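Local coordinates for protein lipid transferase CIDEC (Mus musculus, PDB 4IKG) that promotes fusion and enlargement of lipid droplets in white adipose tissue by transferring triacylglycerols between them, its CIDE-N domain serving homodimerization, at residues A[4-12]-A[20-29]. Residues are numbered along the deposited sequence; the frame is centred on the assembly and turned at random.
Sequences RARPCRVST and GIMAHSLEDL
Arg6 O receives the N-H of Ala23 at 2.7 Å in an almost straight bond, the donor tilted 23° from the carbonyl plane, and CA of Met22 brings a C-H to the same oxygen. Two residues on, Cys8 and Ile21 form a hydrogen-bonded antiparallel pair: Ile21 N reaches Cys8 O at 2.9 Å in the carbonyl plane, while the return bond from Cys8 N to Ile21 O is bent to 124° and weak. Strands 7-11 and 18-22 make the N-terminal beta hairpin of the CIDE-N domain, which has a ubiquitin-like fold; the chain then turns into helix 26-36. On the face turned to that helix, a chi1 of -58° swings the Cys8 thiol away from the carbonyl carbon and against Ala23 CB, 3.8 Å from SG, where it also touches Leu29 CD2; all three residues also touch Phe61 of helix 58-63. Further along, the side chains of Val10 and Ile21 cross, CG2 of Val10 4.1 Å from CD1 of Ile21. The other face carries Pro7 and Met22. Folded at its second and third torsions, Met22 lays its thioether across Pro7 and the residues before it, SD 3.7 Å from Pro7 CA and CE 3.6 Å from Ala5 CB. The Arg6 guanidinium turns back to its own strand, NH2 donating to Pro7 O at 2.7 Å with the oxygen in the guanidinium plane, while NE bonds to Phe61 O.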
ATOM      1  N   ARG A   4      11.509  13.907  -1.280  1.00112.73           N
ATOM      2  CA  ARG A   4      10.913  14.034   0.044  1.00109.47           C
ATOM      3  C   ARG A   4      10.040  12.823   0.350  1.00109.84           C
ATOM      4  O   ARG A   4       9.038  12.585  -0.321  1.00109.45           O
ATOM      5  CB  ARG A   4      10.083  15.315   0.140  1.00107.32           C
ATOM      6  CG  ARG A   4       9.743  15.719   1.565  1.00105.48           C
ATOM      7  CD  ARG A   4      10.998  16.092   2.339  1.00106.15           C
ATOM      8  NE  ARG A   4      10.827  15.947   3.782  1.00104.67           N
ATOM      9  CZ  ARG A   4      10.815  16.956   4.647  1.00104.12           C
ATOM     10  NH1 ARG A   4      10.971  18.203   4.224  1.00104.88           N
ATOM     11  NH2 ARG A   4      10.654  16.717   5.942  1.00102.86           N
ATOM     12  N   ALA A   5      10.419  12.065   1.374  1.00 65.19           N
ATOM     13  CA  ALA A   5       9.736  10.814   1.699  1.00 64.58           C
ATOM     14  C   ALA A   5       8.349  11.026   2.310  1.00 58.86           C
ATOM     15  O   ALA A   5       7.949  12.157   2.596  1.00 55.14           O
ATOM     16  CB  ALA A   5      10.599   9.961   2.615  1.00 68.08           C
ATOM     17  N   ARG A   6       7.621   9.929   2.500  1.00 53.32           N
ATOM     18  CA  ARG A   6       6.260   9.982   3.025  1.00 48.88           C
ATOM     19  C   ARG A   6       5.947   8.728   3.837  1.00 48.07           C
ATOM     20  O   ARG A   6       6.173   7.610   3.370  1.00 51.92           O
ATOM     21  CB  ARG A   6       5.259  10.122   1.876  1.00 47.78           C
ATOM     22  CG  ARG A   6       3.802  10.198   2.304  1.00 45.21           C
ATOM     23  CD  ARG A   6       2.961   9.184   1.546  1.00 46.52           C
ATOM     24  NE  ARG A   6       1.573   9.615   1.409  1.00 43.87           N
ATOM     25  CZ  ARG A   6       0.638   9.437   2.336  1.00 41.07           C
ATOM     26  NH1 ARG A   6      -0.599   9.864   2.121  1.00 39.67           N
ATOM     27  NH2 ARG A   6       0.937   8.837   3.479  1.00 40.30           N
ATOM     28  N   PRO A   7       5.421   8.910   5.059  1.00 36.70           N
ATOM     29  CA  PRO A   7       5.065   7.783   5.928  1.00 35.82           C
ATOM     30  C   PRO A   7       3.833   7.041   5.416  1.00 35.73           C
ATOM     31  O   PRO A   7       2.855   7.672   5.010  1.00 34.22           O
ATOM     32  CB  PRO A   7       4.757   8.459   7.265  1.00 32.41           C
ATOM     33  CG  PRO A   7       4.322   9.835   6.895  1.00 30.62           C
ATOM     34  CD  PRO A   7       5.151  10.210   5.700  1.00 33.29           C
ATOM     35  N   CYS A   8       3.888   5.713   5.435  1.00 31.03           N
ATOM     36  CA  CYS A   8       2.787   4.895   4.940  1.00 32.78           C
ATOM     37  C   CYS A   8       2.504   3.728   5.879  1.00 33.61           C
ATOM     38  O   CYS A   8       3.418   3.005   6.273  1.00 34.43           O
ATOM     39  CB  CYS A   8       3.102   4.366   3.538  1.00 37.17           C
ATOM     40  SG  CYS A   8       3.447   5.638   2.299  1.00 37.24           S
ATOM     41  N   ARG A   9       1.239   3.546   6.241  1.00 36.08           N
ATOM     42  CA  ARG A   9       0.850   2.407   7.065  1.00 35.46           C
ATOM     43  C   ARG A   9       0.240   1.328   6.177  1.00 40.13           C
ATOM     44  O   ARG A   9      -0.902   1.451   5.729  1.00 40.95           O
ATOM     45  CB  ARG A   9      -0.136   2.834   8.154  1.00 30.90           C
ATOM     46  CG  ARG A   9       0.361   3.999   9.001  1.00 27.22           C
ATOM     47  CD  ARG A   9      -0.613   4.339  10.121  1.00 25.66           C
ATOM     48  NE  ARG A   9      -0.219   5.554  10.832  1.00 24.06           N
ATOM     49  CZ  ARG A   9      -0.848   6.036  11.898  1.00 25.08           C
ATOM     50  NH1 ARG A   9      -1.906   5.405  12.389  1.00 26.08           N
ATOM     51  NH2 ARG A   9      -0.418   7.150  12.477  1.00 22.73           N
ATOM     52  N   VAL A  10       1.009   0.274   5.918  1.00 36.80           N
ATOM     53  CA  VAL A  10       0.588  -0.762   4.978  1.00 42.84           C
ATOM     54  C   VAL A  10       0.167  -2.051   5.685  1.00 45.74           C
ATOM     55  O   VAL A  10       0.919  -2.605   6.489  1.00 45.97           O
ATOM     56  CB  VAL A  10       1.701  -1.069   3.956  1.00 47.03           C
ATOM     57  CG1 VAL A  10       1.223  -2.087   2.934  1.00 53.83           C
ATOM     58  CG2 VAL A  10       2.147   0.212   3.268  1.00 44.80           C
ATOM     59  N   SER A  11      -1.041  -2.519   5.380  1.00 44.34           N
ATOM     60  CA  SER A  11      -1.566  -3.742   5.976  1.00 48.20           C
ATOM     61  C   SER A  11      -1.671  -4.855   4.940  1.00 54.48           C
ATOM     62  O   SER A  11      -1.612  -4.603   3.736  1.00 55.40           O
ATOM     63  CB  SER A  11      -2.936  -3.484   6.606  1.00 45.58           C
ATOM     64  OG  SER A  11      -3.512  -4.684   7.095  1.00 50.17           O
ATOM     65  N   THR A  12      -1.828  -6.086   5.414  1.00 73.69           N
ATOM     66  CA  THR A  12      -2.024  -7.228   4.530  1.00 79.40           C
ATOM     67  C   THR A  12      -3.512  -7.527   4.381  1.00 80.12           C
ATOM     68  O   THR A  12      -4.324  -7.074   5.188  1.00 76.88           O
ATOM     69  CB  THR A  12      -1.289  -8.478   5.046  1.00 84.16           C
ATOM     70  OG1 THR A  12      -1.676  -8.737   6.402  1.00 83.12           O
ATOM     71  CG2 THR A  12       0.216  -8.270   4.986  1.00 84.39           C
ATOM     72  N   GLY A  20       4.999   0.159   9.054  1.00 31.56           N
ATOM     73  CA  GLY A  20       5.291   1.521   8.647  1.00 30.16           C
ATOM     74  C   GLY A  20       6.422   1.568   7.638  1.00 35.95           C
ATOM     75  O   GLY A  20       7.508   1.036   7.880  1.00 40.34           O
ATOM     76  N   ILE A  21       6.162   2.200   6.499  1.00 34.74           N
ATOM     77  CA  ILE A  21       7.134   2.271   5.420  1.00 39.17           C
ATOM     78  C   ILE A  21       7.260   3.691   4.891  1.00 37.34           C
ATOM     79  O   ILE A  21       6.267   4.320   4.526  1.00 34.48           O
ATOM     80  CB  ILE A  21       6.733   1.354   4.249  1.00 40.43           C
ATOM     81  CG1 ILE A  21       6.568  -0.092   4.726  1.00 42.24           C
ATOM     82  CG2 ILE A  21       7.764   1.436   3.133  1.00 44.19           C
ATOM     83  CD1 ILE A  21       5.999  -1.024   3.682  1.00 46.36           C
ATOM     84  N   MET A  22       8.486   4.199   4.854  1.00 54.13           N
ATOM     85  CA  MET A  22       8.738   5.483   4.220  1.00 52.75           C
ATOM     86  C   MET A  22       8.757   5.297   2.707  1.00 56.49           C
ATOM     87  O   MET A  22       9.491   4.454   2.188  1.00 60.28           O
ATOM     88  CB  MET A  22      10.057   6.079   4.710  1.00 53.00           C
ATOM     89  CG  MET A  22      10.064   6.401   6.194  1.00 48.86           C
ATOM     90  SD  MET A  22       8.682   7.463   6.670  1.00 43.00           S
ATOM     91  CE  MET A  22       9.033   8.933   5.704  1.00 43.25           C
ATOM     92  N   ALA A  23       7.940   6.076   2.003  1.00 51.65           N
ATOM     93  CA  ALA A  23       7.851   5.972   0.547  1.00 53.40           C
ATOM     94  C   ALA A  23       8.034   7.316  -0.155  1.00 51.32           C
ATOM     95  O   ALA A  23       7.364   8.294   0.176  1.00 47.37           O
ATOM     96  CB  ALA A  23       6.524   5.349   0.147  1.00 53.84           C
ATOM     97  N   HIS A  24       8.945   7.379  -1.120  0.53 56.56           N
ATOM     98  CA  HIS A  24       9.148   8.612  -1.878  0.53 55.17           C
ATOM     99  C   HIS A  24       8.007   8.857  -2.855  0.53 55.74           C
ATOM    100  O   HIS A  24       7.630  10.000  -3.109  0.53 53.39           O
ATOM    101  CB  HIS A  24      10.471   8.576  -2.638  0.53 58.68           C
ATOM    102  CG  HIS A  24      11.603   9.238  -1.920  0.53 58.58           C
ATOM    103  ND1 HIS A  24      12.511   8.537  -1.157  0.53 62.43           N
ATOM    104  CD2 HIS A  24      11.980  10.538  -1.854  0.53 57.67           C
ATOM    105  CE1 HIS A  24      13.398   9.375  -0.650  0.53 63.44           C
ATOM    106  NE2 HIS A  24      13.097  10.596  -1.059  0.53 59.49           N
ATOM    107  N   SER A  25       7.479   7.780  -3.424  1.00 44.59           N
ATOM    108  CA  SER A  25       6.271   7.877  -4.249  1.00 44.30           C
ATOM    109  C   SER A  25       5.570   6.519  -4.334  1.00 46.91           C
ATOM    110  O   SER A  25       6.045   5.533  -3.765  1.00 48.45           O
ATOM    111  CB  SER A  25       6.543   8.458  -5.646  1.00 48.15           C
ATOM    112  OG  SER A  25       7.607   7.812  -6.307  1.00 53.76           O
ATOM    113  N   LEU A  26       4.437   6.484  -5.033  1.00 52.48           N
ATOM    114  CA  LEU A  26       3.643   5.267  -5.213  1.00 54.32           C
ATOM    115  C   LEU A  26       4.471   4.112  -5.763  1.00 60.18           C
ATOM    116  O   LEU A  26       4.470   3.008  -5.207  1.00 61.48           O
ATOM    117  CB  LEU A  26       2.474   5.554  -6.161  1.00 54.54           C
ATOM    118  CG  LEU A  26       1.524   4.408  -6.511  1.00 56.82           C
ATOM    119  CD1 LEU A  26       0.955   3.799  -5.251  1.00 53.93           C
ATOM    120  CD2 LEU A  26       0.405   4.910  -7.406  1.00 56.59           C
ATOM    121  N   GLU A  27       5.172   4.386  -6.859  1.00 81.09           N
ATOM    122  CA  GLU A  27       5.996   3.400  -7.545  1.00 87.39           C
ATOM    123  C   GLU A  27       6.976   2.761  -6.576  1.00 88.53           C
ATOM    124  O   GLU A  27       7.090   1.532  -6.494  1.00 92.05           O
ATOM    125  CB  GLU A  27       6.785   4.085  -8.660  1.00 90.93           C
ATOM    126  CG  GLU A  27       6.860   3.291  -9.944  1.00 97.31           C
ATOM    127  CD  GLU A  27       8.255   3.273 -10.539  1.00102.58           C
ATOM    128  OE1 GLU A  27       9.216   3.583  -9.807  1.00101.73           O
ATOM    129  OE2 GLU A  27       8.395   2.949 -11.737  1.00107.91           O
ATOM    130  N   ASP A  28       7.666   3.628  -5.846  1.00 90.11           N
ATOM    131  CA  ASP A  28       8.718   3.251  -4.923  1.00 89.39           C
ATOM    132  C   ASP A  28       8.171   2.411  -3.781  1.00 86.91           C
ATOM    133  O   ASP A  28       8.777   1.416  -3.377  1.00 90.49           O
ATOM    134  CB  ASP A  28       9.346   4.521  -4.368  1.00 83.30           C
ATOM    135  CG  ASP A  28       9.363   5.652  -5.390  1.00 83.59           C
ATOM    136  OD1 ASP A  28       8.400   5.742  -6.180  1.00 85.18           O
ATOM    137  OD2 ASP A  28      10.331   6.443  -5.432  1.00 82.79           O
ATOM    138  N   LEU A  29       7.026   2.831  -3.251  1.00 58.49           N
ATOM    139  CA  LEU A  29       6.348   2.078  -2.209  1.00 56.54           C
ATOM    140  C   LEU A  29       6.059   0.679  -2.719  1.00 62.98           C
ATOM    141  O   LEU A  29       6.390  -0.310  -2.067  1.00 64.98           O
ATOM    142  CB  LEU A  29       5.039   2.758  -1.814  1.00 52.10           C
ATOM    143  CG  LEU A  29       4.236   2.016  -0.746  1.00 50.22           C
ATOM    144  CD1 LEU A  29       5.071   1.854   0.514  1.00 47.38           C
ATOM    145  CD2 LEU A  29       2.935   2.741  -0.442  1.00 44.88           C
TER